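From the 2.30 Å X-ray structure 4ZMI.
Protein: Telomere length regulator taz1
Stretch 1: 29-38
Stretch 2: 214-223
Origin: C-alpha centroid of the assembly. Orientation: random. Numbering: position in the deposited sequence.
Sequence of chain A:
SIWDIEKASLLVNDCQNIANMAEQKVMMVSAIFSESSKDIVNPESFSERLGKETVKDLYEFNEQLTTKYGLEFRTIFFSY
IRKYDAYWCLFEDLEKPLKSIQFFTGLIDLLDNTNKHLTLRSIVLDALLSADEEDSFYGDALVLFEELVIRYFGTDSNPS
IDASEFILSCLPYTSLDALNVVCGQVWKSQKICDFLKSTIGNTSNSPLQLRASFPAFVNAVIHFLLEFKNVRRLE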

# COMPACT_ATOMS: atom_id res chain seq x y z
N VAL A 29 -15.94 6.13 1.95
CA VAL A 29 -15.65 4.77 2.36
C VAL A 29 -15.39 4.71 3.86
O VAL A 29 -15.83 3.78 4.52
CB VAL A 29 -14.45 4.17 1.57
CG1 VAL A 29 -14.00 2.85 2.18
CG2 VAL A 29 -14.83 3.97 0.14
N SER A 30 -14.68 5.71 4.38
CA SER A 30 -14.35 5.74 5.81
C SER A 30 -15.57 6.03 6.68
O SER A 30 -15.68 5.51 7.79
CB SER A 30 -13.28 6.78 6.12
OG SER A 30 -11.99 6.30 5.79
N ALA A 31 -16.47 6.88 6.18
CA ALA A 31 -17.69 7.20 6.91
C ALA A 31 -18.56 5.96 6.96
O ALA A 31 -19.07 5.60 8.01
CB ALA A 31 -18.42 8.35 6.26
N ILE A 32 -18.73 5.32 5.81
CA ILE A 32 -19.52 4.10 5.72
C ILE A 32 -18.92 2.99 6.60
O ILE A 32 -19.66 2.22 7.21
CB ILE A 32 -19.71 3.64 4.25
CG1 ILE A 32 -20.55 4.66 3.47
CG2 ILE A 32 -20.38 2.27 4.19
CD1 ILE A 32 -21.04 4.17 2.11
N PHE A 33 -17.60 2.93 6.71
CA PHE A 33 -17.01 1.97 7.65
C PHE A 33 -17.29 2.32 9.12
O PHE A 33 -17.23 1.45 9.99
CB PHE A 33 -15.50 1.78 7.44
CG PHE A 33 -14.89 0.83 8.43
CD1 PHE A 33 -15.07 -0.53 8.30
CD2 PHE A 33 -14.18 1.30 9.53
CE1 PHE A 33 -14.53 -1.42 9.22
CE2 PHE A 33 -13.64 0.42 10.47
CZ PHE A 33 -13.81 -0.95 10.31
N SER A 34 -17.56 3.58 9.41
CA SER A 34 -17.81 3.99 10.79
C SER A 34 -19.17 3.50 11.27
O SER A 34 -19.36 3.28 12.46
CB SER A 34 -17.70 5.50 10.95
OG SER A 34 -16.39 5.94 10.67
N GLU A 35 -20.10 3.31 10.35
CA GLU A 35 -21.44 2.86 10.68
C GLU A 35 -21.46 1.39 11.08
O GLU A 35 -22.15 1.00 12.03
CB GLU A 35 -22.40 3.09 9.51
CG GLU A 35 -22.33 4.48 8.89
CD GLU A 35 -23.05 5.53 9.72
OE1 GLU A 35 -23.89 5.15 10.57
OE2 GLU A 35 -22.77 6.73 9.52
N SER A 36 -20.70 0.57 10.36
CA SER A 36 -20.84 -0.88 10.49
C SER A 36 -19.58 -1.60 10.94
O SER A 36 -19.33 -2.74 10.55
CB SER A 36 -21.32 -1.47 9.15
OG SER A 36 -22.05 -0.50 8.41
N SER A 37 -18.79 -0.95 11.79
CA SER A 37 -17.52 -1.50 12.26
C SER A 37 -17.62 -2.86 12.96
O SER A 37 -16.63 -3.32 13.51
CB SER A 37 -16.81 -0.51 13.19
OG SER A 37 -16.56 0.72 12.53
N LYS A 38 -18.80 -3.49 12.98
CA LYS A 38 -18.91 -4.84 13.54
C LYS A 38 -19.63 -5.82 12.61
O LYS A 38 -19.48 -7.03 12.74
CB LYS A 38 -19.53 -4.83 14.95
CG LYS A 38 -21.06 -4.80 15.01
CD LYS A 38 -21.65 -6.13 15.46
CE LYS A 38 -23.13 -6.00 15.78
NZ LYS A 38 -23.78 -7.32 16.04
N PHE A 214 -11.39 -8.46 10.70
CA PHE A 214 -11.42 -7.49 9.62
C PHE A 214 -11.62 -6.05 10.08
O PHE A 214 -10.86 -5.17 9.68
CB PHE A 214 -12.43 -7.89 8.53
CG PHE A 214 -12.23 -7.14 7.24
CD1 PHE A 214 -11.10 -7.35 6.48
CD2 PHE A 214 -13.15 -6.20 6.82
CE1 PHE A 214 -10.90 -6.66 5.30
CE2 PHE A 214 -12.95 -5.51 5.64
CZ PHE A 214 -11.83 -5.75 4.88
N PRO A 215 -12.63 -5.78 10.93
CA PRO A 215 -12.83 -4.38 11.33
C PRO A 215 -11.64 -3.84 12.09
O PRO A 215 -11.42 -2.63 12.14
CB PRO A 215 -14.03 -4.46 12.27
CG PRO A 215 -14.01 -5.86 12.76
CD PRO A 215 -13.63 -6.65 11.57
N ALA A 216 -10.87 -4.73 12.68
CA ALA A 216 -9.67 -4.31 13.38
C ALA A 216 -8.55 -4.13 12.36
O ALA A 216 -7.73 -3.21 12.48
CB ALA A 216 -9.29 -5.33 14.43
N PHE A 217 -8.51 -5.02 11.37
CA PHE A 217 -7.57 -4.89 10.28
C PHE A 217 -7.79 -3.54 9.60
O PHE A 217 -6.86 -2.73 9.49
CB PHE A 217 -7.75 -6.04 9.29
CG PHE A 217 -6.88 -5.93 8.06
CD1 PHE A 217 -5.52 -5.70 8.18
CD2 PHE A 217 -7.42 -6.09 6.79
CE1 PHE A 217 -4.72 -5.61 7.05
CE2 PHE A 217 -6.61 -6.01 5.67
CZ PHE A 217 -5.26 -5.77 5.81
N VAL A 218 -9.03 -3.30 9.21
CA VAL A 218 -9.39 -2.08 8.51
C VAL A 218 -9.00 -0.87 9.33
O VAL A 218 -8.34 0.04 8.83
CB VAL A 218 -10.88 -2.03 8.21
CG1 VAL A 218 -11.27 -0.66 7.66
CG2 VAL A 218 -11.25 -3.12 7.22
N ASN A 219 -9.39 -0.86 10.59
CA ASN A 219 -9.02 0.27 11.44
C ASN A 219 -7.51 0.45 11.56
O ASN A 219 -7.02 1.57 11.60
CB ASN A 219 -9.72 0.21 12.81
CG ASN A 219 -11.13 0.81 12.76
OD1 ASN A 219 -11.36 1.83 12.10
ND2 ASN A 219 -12.07 0.18 13.45
N ALA A 220 -6.75 -0.64 11.59
CA ALA A 220 -5.29 -0.49 11.63
C ALA A 220 -4.78 0.06 10.28
O ALA A 220 -3.85 0.87 10.24
CB ALA A 220 -4.61 -1.81 12.00
N VAL A 221 -5.42 -0.34 9.18
CA VAL A 221 -4.99 0.14 7.86
C VAL A 221 -5.22 1.64 7.76
O VAL A 221 -4.30 2.40 7.48
CB VAL A 221 -5.72 -0.61 6.71
CG1 VAL A 221 -5.46 0.08 5.38
CG2 VAL A 221 -5.25 -2.03 6.65
N ILE A 222 -6.46 2.04 8.02
CA ILE A 222 -6.83 3.45 8.01
C ILE A 222 -5.91 4.25 8.89
O ILE A 222 -5.40 5.29 8.49
CB ILE A 222 -8.28 3.65 8.48
CG1 ILE A 222 -9.25 3.16 7.41
CG2 ILE A 222 -8.53 5.12 8.80
CD1 ILE A 222 -10.65 2.97 7.89
N HIS A 223 -5.68 3.76 10.10
CA HIS A 223 -4.77 4.44 11.01
C HIS A 223 -3.42 4.64 10.34
O HIS A 223 -2.89 5.75 10.32
CB HIS A 223 -4.60 3.65 12.30
CG HIS A 223 -4.00 4.45 13.42
ND1 HIS A 223 -2.67 4.80 13.47
CD2 HIS A 223 -4.56 4.96 14.55
CE1 HIS A 223 -2.44 5.49 14.57
NE2 HIS A 223 -3.57 5.61 15.24

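The contact centres on one aromatic side chain. Phe33 points its CA-to-CB bond toward the helix 214-223 and sits as a knob among Pro215, Val218, Asn219 and Ile222. Its chi1 is t (178°) and its chi2 is 76°. These angles extend the ring from the first helix and present one face to Val218. Val218 CG1 lies 3.6 Å from the centroid of the Phe33 ring and only 8° off the ring normal, a CH-pi contact. The t rotamer of Val218 (chi1 172°) goes with this placement of CG1.

The ring edge meets polar atoms. Phe33 CZ is 3.4 Å from Pro215 O, and Phe33 CE2 is 3.1 Å from Asn219 OD1. Aromatic C-H groups carry a slight positive charge, so oxygens suit this edge. Asn219 starts sideways, but chi1 m (-84°) and chi2 -39° bring its end nearer to the ring. Pro215 O also accepts the helical bond from Asn219 N, at 3.1 Å.

Ile222 takes chi1 m and chi2 t. Its CD1 reaches 4.2 Å from Phe33 CD2, and also 4.2 Å from Ser30 OG. One methyl therefore touches two residues a helical turn apart. Phe33 CZ and Pro215 CB, 4.0 Å apart, add a further apolar contact.

Past the first helix, Ser37 meets Pro215 through its backbone: Ser37 O is 3.1 Å from Pro215 CB. The m rotamer of Ser37 turns its hydroxyl back to the helix, where Ser37 OG donates to Phe33 O at 2.7 Å. Ser34 is also m. Its CA-to-CB bond points away from the second helix, and Ser34 OG donates to Ser30 O at 3.0 Å.

No hydrogen bond is assigned across the stretches. The helices run at 145°, nearer antiparallel than parallel, with axes 11.7 Å apart at closest approach.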